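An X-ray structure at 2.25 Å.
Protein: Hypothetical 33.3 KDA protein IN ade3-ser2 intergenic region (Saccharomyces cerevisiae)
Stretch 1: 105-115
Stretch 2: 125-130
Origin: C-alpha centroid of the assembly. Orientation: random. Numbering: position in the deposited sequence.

Stretch 1 105-115: KLLQEVLNTIF
Stretch 2 125-130: TVVLPK

A helix can lie against a strand without a single hydrogen bond between them; what joins them is then the fit of apolar side chains. Residues 105-115 and 125-130 of this yeast protein illustrate the principle. The helix covers K105 to I114, having begun earlier in the chain, with phi/psi near -60/-45; F115, at -83/14, is the first residue to leave helical values. The strand runs from T125 to L128 in extended conformation, phi from -147 to -101° and psi from 128 to 155°, and P129 (-74/162) and K130 (-133/147) continue beyond it. The two axes run nearly antiparallel, at 163°, and approach to 8.8 Å. The register follows from that direction: CA of T113 lies 6.8 Å from CA of V126, CA of V110 lies 7.0 Å from CA of L128, and CA of L106 lies 8.7 Å from CA of P129, so the chains are farther apart at the P129 end.

No hydrogen bond crosses between the stretches; the backbone bonds within stretch 1 follow the helical pattern. The i to i-4 ladder includes V110 N to L106 O at 3.1 Å, T113 N to E109 O at 2.8 Å and F115 N to L111 O at 2.9 Å. T113, with chi1 at m, also donates from OG1 to E109 O at 3.2 Å, returning its hydroxyl to the helix backbone while its methyl meets the strand.

Apolar contact therefore carries the interface, which buries 284 Å² over both sides. L106, V110 and T113, spaced three or four residues apart, recur on one helical face and direct their CA-to-CB bonds toward the strand. The tightest contact is T113 CG2 to V126 CG2, 3.6 Å. V126 (chi1 p) points toward the helix; V126 CG2 also lies 4.4 Å from V110 CG1 (V110 chi1 t), and V126 CG1 lies 4.4 Å from I114 CG1 (I114 m, t). I114 leaves its backbone sideways, but its end comes nearer the strand. L128 (m, p) does likewise toward the helix, bringing L128 CG to 3.9 Å from V110 CG1. At the far end, L106 (t, t) sets CD1 3.9 Å from CG of P129, whose ring is C-gamma endo.

One contact reaches the strand backbone: V110 CG2 lies 3.7 Å from V127 O, a carbon-oxygen packing contact. V127 itself (chi1 t) points away, as does T125 (chi1 p), in keeping with the alternation of an extended chain, in which V126 between them faces the helix.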

ATOM      1  N   LYS A 105       4.069  -7.103  14.159  1.00 44.51           N
ATOM      2  CA  LYS A 105       3.543  -7.270  15.507  1.00 46.10           C
ATOM      3  C   LYS A 105       2.707  -6.058  15.866  1.00 45.47           C
ATOM      4  O   LYS A 105       1.609  -6.184  16.417  1.00 45.37           O
ATOM      5  CB  LYS A 105       4.683  -7.437  16.515  1.00 49.37           C
ATOM      6  CG  LYS A 105       4.510  -8.636  17.448  1.00 54.75           C
ATOM      7  CD  LYS A 105       4.235  -9.915  16.652  1.00 58.03           C
ATOM      8  CE  LYS A 105       4.138 -11.151  17.544  1.00 61.47           C
ATOM      9  NZ  LYS A 105       5.452 -11.520  18.158  1.00 63.11           N
ATOM     10  N   LEU A 106       3.231  -4.885  15.526  1.00 43.44           N
ATOM     11  CA  LEU A 106       2.552  -3.634  15.804  1.00 42.84           C
ATOM     12  C   LEU A 106       1.266  -3.536  14.978  1.00 42.37           C
ATOM     13  O   LEU A 106       0.250  -3.050  15.462  1.00 43.07           O
ATOM     14  CB  LEU A 106       3.473  -2.454  15.476  1.00 43.01           C
ATOM     15  CG  LEU A 106       3.262  -1.155  16.267  1.00 45.54           C
ATOM     16  CD1 LEU A 106       4.099  -0.041  15.652  1.00 43.96           C
ATOM     17  CD2 LEU A 106       1.796  -0.760  16.266  1.00 45.49           C
ATOM     18  N   LEU A 107       1.311  -4.001  13.734  1.00 40.21           N
ATOM     19  CA  LEU A 107       0.141  -3.936  12.870  1.00 39.83           C
ATOM     20  C   LEU A 107      -0.932  -4.884  13.400  1.00 40.38           C
ATOM     21  O   LEU A 107      -2.128  -4.563  13.415  1.00 37.34           O
ATOM     22  CB  LEU A 107       0.528  -4.321  11.443  1.00 40.03           C
ATOM     23  CG  LEU A 107      -0.564  -4.176  10.385  1.00 42.00           C
ATOM     24  CD1 LEU A 107      -1.042  -2.727  10.341  1.00 41.42           C
ATOM     25  CD2 LEU A 107      -0.019  -4.604   9.030  1.00 43.93           C
ATOM     26  N   GLN A 108      -0.483  -6.057  13.828  1.00 41.45           N
ATOM     27  CA  GLN A 108      -1.358  -7.069  14.392  1.00 44.87           C
ATOM     28  C   GLN A 108      -2.127  -6.463  15.576  1.00 43.98           C
ATOM     29  O   GLN A 108      -3.350  -6.569  15.657  1.00 42.35           O
ATOM     30  CB  GLN A 108      -0.510  -8.261  14.852  1.00 48.36           C
ATOM     31  CG  GLN A 108      -1.234  -9.329  15.674  1.00 53.80           C
ATOM     32  CD  GLN A 108      -2.120 -10.226  14.837  1.00 58.16           C
ATOM     33  OE1 GLN A 108      -3.141  -9.788  14.303  1.00 62.35           O
ATOM     34  NE2 GLN A 108      -1.729 -11.496  14.710  1.00 58.88           N
ATOM     35  N   GLU A 109      -1.407  -5.803  16.476  1.00 44.34           N
ATOM     36  CA  GLU A 109      -2.030  -5.195  17.648  1.00 46.50           C
ATOM     37  C   GLU A 109      -3.077  -4.155  17.279  1.00 45.61           C
ATOM     38  O   GLU A 109      -4.184  -4.160  17.817  1.00 45.84           O
ATOM     39  CB  GLU A 109      -0.964  -4.558  18.537  1.00 48.82           C
ATOM     40  CG  GLU A 109       0.037  -5.554  19.086  1.00 54.34           C
ATOM     41  CD  GLU A 109       1.301  -4.897  19.622  1.00 58.00           C
ATOM     42  OE1 GLU A 109       2.251  -5.642  19.959  1.00 59.49           O
ATOM     43  OE2 GLU A 109       1.350  -3.646  19.705  1.00 59.02           O
ATOM     44  N   VAL A 110      -2.718  -3.255  16.369  1.00 44.07           N
ATOM     45  CA  VAL A 110      -3.634  -2.210  15.930  1.00 42.32           C
ATOM     46  C   VAL A 110      -4.931  -2.822  15.375  1.00 42.02           C
ATOM     47  O   VAL A 110      -6.034  -2.394  15.732  1.00 41.24           O
ATOM     48  CB  VAL A 110      -2.949  -1.313  14.867  1.00 42.84           C
ATOM     49  CG1 VAL A 110      -3.974  -0.456  14.145  1.00 39.72           C
ATOM     50  CG2 VAL A 110      -1.907  -0.421  15.549  1.00 41.66           C
ATOM     51  N   LEU A 111      -4.797  -3.824  14.515  1.00 40.95           N
ATOM     52  CA  LEU A 111      -5.958  -4.489  13.945  1.00 42.02           C
ATOM     53  C   LEU A 111      -6.795  -5.079  15.073  1.00 43.28           C
ATOM     54  O   LEU A 111      -8.024  -4.947  15.081  1.00 40.33           O
ATOM     55  CB  LEU A 111      -5.522  -5.599  12.984  1.00 39.92           C
ATOM     56  CG  LEU A 111      -5.554  -5.329  11.476  1.00 42.29           C
ATOM     57  CD1 LEU A 111      -5.875  -3.881  11.185  1.00 39.71           C
ATOM     58  CD2 LEU A 111      -4.207  -5.702  10.874  1.00 43.59           C
ATOM     59  N   ASN A 112      -6.115  -5.727  16.019  1.00 45.00           N
ATOM     60  CA  ASN A 112      -6.778  -6.336  17.171  1.00 47.17           C
ATOM     61  C   ASN A 112      -7.619  -5.311  17.900  1.00 45.75           C
ATOM     62  O   ASN A 112      -8.799  -5.536  18.171  1.00 46.32           O
ATOM     63  CB  ASN A 112      -5.759  -6.913  18.165  1.00 49.92           C
ATOM     64  CG  ASN A 112      -5.091  -8.168  17.654  1.00 52.71           C
ATOM     65  OD1 ASN A 112      -5.706  -8.964  16.942  1.00 56.07           O
ATOM     66  ND2 ASN A 112      -3.828  -8.362  18.025  1.00 54.52           N
ATOM     67  N   THR A 113      -6.992  -4.190  18.227  1.00 44.28           N
ATOM     68  CA  THR A 113      -7.663  -3.111  18.931  1.00 46.63           C
ATOM     69  C   THR A 113      -8.865  -2.598  18.137  1.00 47.84           C
ATOM     70  O   THR A 113      -9.941  -2.374  18.697  1.00 47.11           O
ATOM     71  CB  THR A 113      -6.688  -1.941  19.199  1.00 47.38           C
ATOM     72  OG1 THR A 113      -5.607  -2.401  20.027  1.00 47.76           O
ATOM     73  CG2 THR A 113      -7.403  -0.791  19.894  1.00 47.08           C
ATOM     74  N   ILE A 114      -8.687  -2.424  16.830  1.00 48.63           N
ATOM     75  CA  ILE A 114      -9.766  -1.935  15.984  1.00 48.34           C
ATOM     76  C   ILE A 114     -10.959  -2.882  15.978  1.00 50.32           C
ATOM     77  O   ILE A 114     -12.096  -2.444  16.138  1.00 51.50           O
ATOM     78  CB  ILE A 114      -9.269  -1.689  14.550  1.00 47.72           C
ATOM     79  CG1 ILE A 114      -8.337  -0.481  14.556  1.00 46.10           C
ATOM     80  CG2 ILE A 114     -10.438  -1.464  13.600  1.00 46.51           C
ATOM     81  CD1 ILE A 114      -7.810  -0.124  13.215  1.00 46.47           C
ATOM     82  N   PHE A 115     -10.715  -4.177  15.804  1.00 51.65           N
ATOM     83  CA  PHE A 115     -11.818  -5.132  15.807  1.00 54.76           C
ATOM     84  C   PHE A 115     -12.221  -5.525  17.228  1.00 58.82           C
ATOM     85  O   PHE A 115     -12.961  -6.488  17.424  1.00 60.30           O
ATOM     86  CB  PHE A 115     -11.462  -6.388  15.003  1.00 49.48           C
ATOM     87  CG  PHE A 115     -11.442  -6.168  13.516  1.00 46.35           C
ATOM     88  CD1 PHE A 115     -10.342  -5.587  12.897  1.00 45.69           C
ATOM     89  CD2 PHE A 115     -12.544  -6.507  12.736  1.00 44.63           C
ATOM     90  CE1 PHE A 115     -10.339  -5.345  11.523  1.00 45.30           C
ATOM     91  CE2 PHE A 115     -12.554  -6.270  11.364  1.00 42.70           C
ATOM     92  CZ  PHE A 115     -11.448  -5.686  10.756  1.00 44.89           C
ATOM     93  N   THR A 125      -9.588   5.719  21.797  1.00 66.61           N
ATOM     94  CA  THR A 125      -8.746   5.921  20.629  1.00 62.73           C
ATOM     95  C   THR A 125      -7.725   4.800  20.522  1.00 60.18           C
ATOM     96  O   THR A 125      -7.386   4.160  21.517  1.00 59.31           O
ATOM     97  CB  THR A 125      -7.965   7.243  20.708  1.00 63.22           C
ATOM     98  OG1 THR A 125      -6.986   7.160  21.753  1.00 64.17           O
ATOM     99  CG2 THR A 125      -8.907   8.404  20.986  1.00 63.90           C
ATOM    100  N   VAL A 126      -7.258   4.559  19.301  1.00 57.42           N
ATOM    101  CA  VAL A 126      -6.236   3.552  19.040  1.00 53.93           C
ATOM    102  C   VAL A 126      -5.081   4.352  18.467  1.00 52.31           C
ATOM    103  O   VAL A 126      -5.294   5.291  17.699  1.00 50.87           O
ATOM    104  CB  VAL A 126      -6.695   2.492  18.000  1.00 53.99           C
ATOM    105  CG1 VAL A 126      -7.098   3.164  16.687  1.00 51.71           C
ATOM    106  CG2 VAL A 126      -5.576   1.492  17.757  1.00 51.73           C
ATOM    107  N   VAL A 127      -3.864   4.003  18.849  1.00 50.84           N
ATOM    108  CA  VAL A 127      -2.712   4.729  18.353  1.00 50.32           C
ATOM    109  C   VAL A 127      -2.002   4.006  17.221  1.00 50.04           C
ATOM    110  O   VAL A 127      -1.661   2.828  17.331  1.00 50.30           O
ATOM    111  CB  VAL A 127      -1.701   5.012  19.487  1.00 51.22           C
ATOM    112  CG1 VAL A 127      -0.446   5.660  18.921  1.00 51.49           C
ATOM    113  CG2 VAL A 127      -2.333   5.938  20.519  1.00 52.34           C
ATOM    114  N   LEU A 128      -1.797   4.727  16.124  1.00 48.17           N
ATOM    115  CA  LEU A 128      -1.098   4.190  14.962  1.00 47.88           C
ATOM    116  C   LEU A 128       0.227   4.935  14.819  1.00 47.31           C
ATOM    117  O   LEU A 128       0.321   6.125  15.126  1.00 46.81           O
ATOM    118  CB  LEU A 128      -1.936   4.354  13.694  1.00 45.08           C
ATOM    119  CG  LEU A 128      -3.013   3.281  13.486  1.00 44.94           C
ATOM    120  CD1 LEU A 128      -4.172   3.496  14.459  1.00 42.13           C
ATOM    121  CD2 LEU A 128      -3.495   3.340  12.046  1.00 42.17           C
ATOM    122  N   PRO A 129       1.275   4.237  14.357  1.00 46.87           N
ATOM    123  CA  PRO A 129       2.584   4.868  14.194  1.00 46.06           C
ATOM    124  C   PRO A 129       2.705   5.814  13.012  1.00 46.84           C
ATOM    125  O   PRO A 129       1.892   5.804  12.083  1.00 47.20           O
ATOM    126  CB  PRO A 129       3.518   3.676  14.054  1.00 44.38           C
ATOM    127  CG  PRO A 129       2.681   2.712  13.285  1.00 45.62           C
ATOM    128  CD  PRO A 129       1.333   2.812  13.987  1.00 46.30           C
ATOM    129  N   LYS A 130       3.736   6.643  13.077  1.00 47.49           N
ATOM    130  CA  LYS A 130       4.065   7.587  12.023  1.00 47.82           C
ATOM    131  C   LYS A 130       5.562   7.425  11.808  1.00 46.71           C
ATOM    132  O   LYS A 130       6.308   7.130  12.744  1.00 46.91           O
ATOM    133  CB  LYS A 130       3.705   9.016  12.436  1.00 48.96           C
ATOM    134  CG  LYS A 130       2.237   9.353  12.182  1.00 53.20           C
ATOM    135  CD  LYS A 130       1.860   9.111  10.711  1.00 55.37           C
ATOM    136  CE  LYS A 130       0.377   9.379  10.449  1.00 59.63           C
ATOM    137  NZ  LYS A 130      -0.060   8.993   9.062  1.00 60.07           N
TER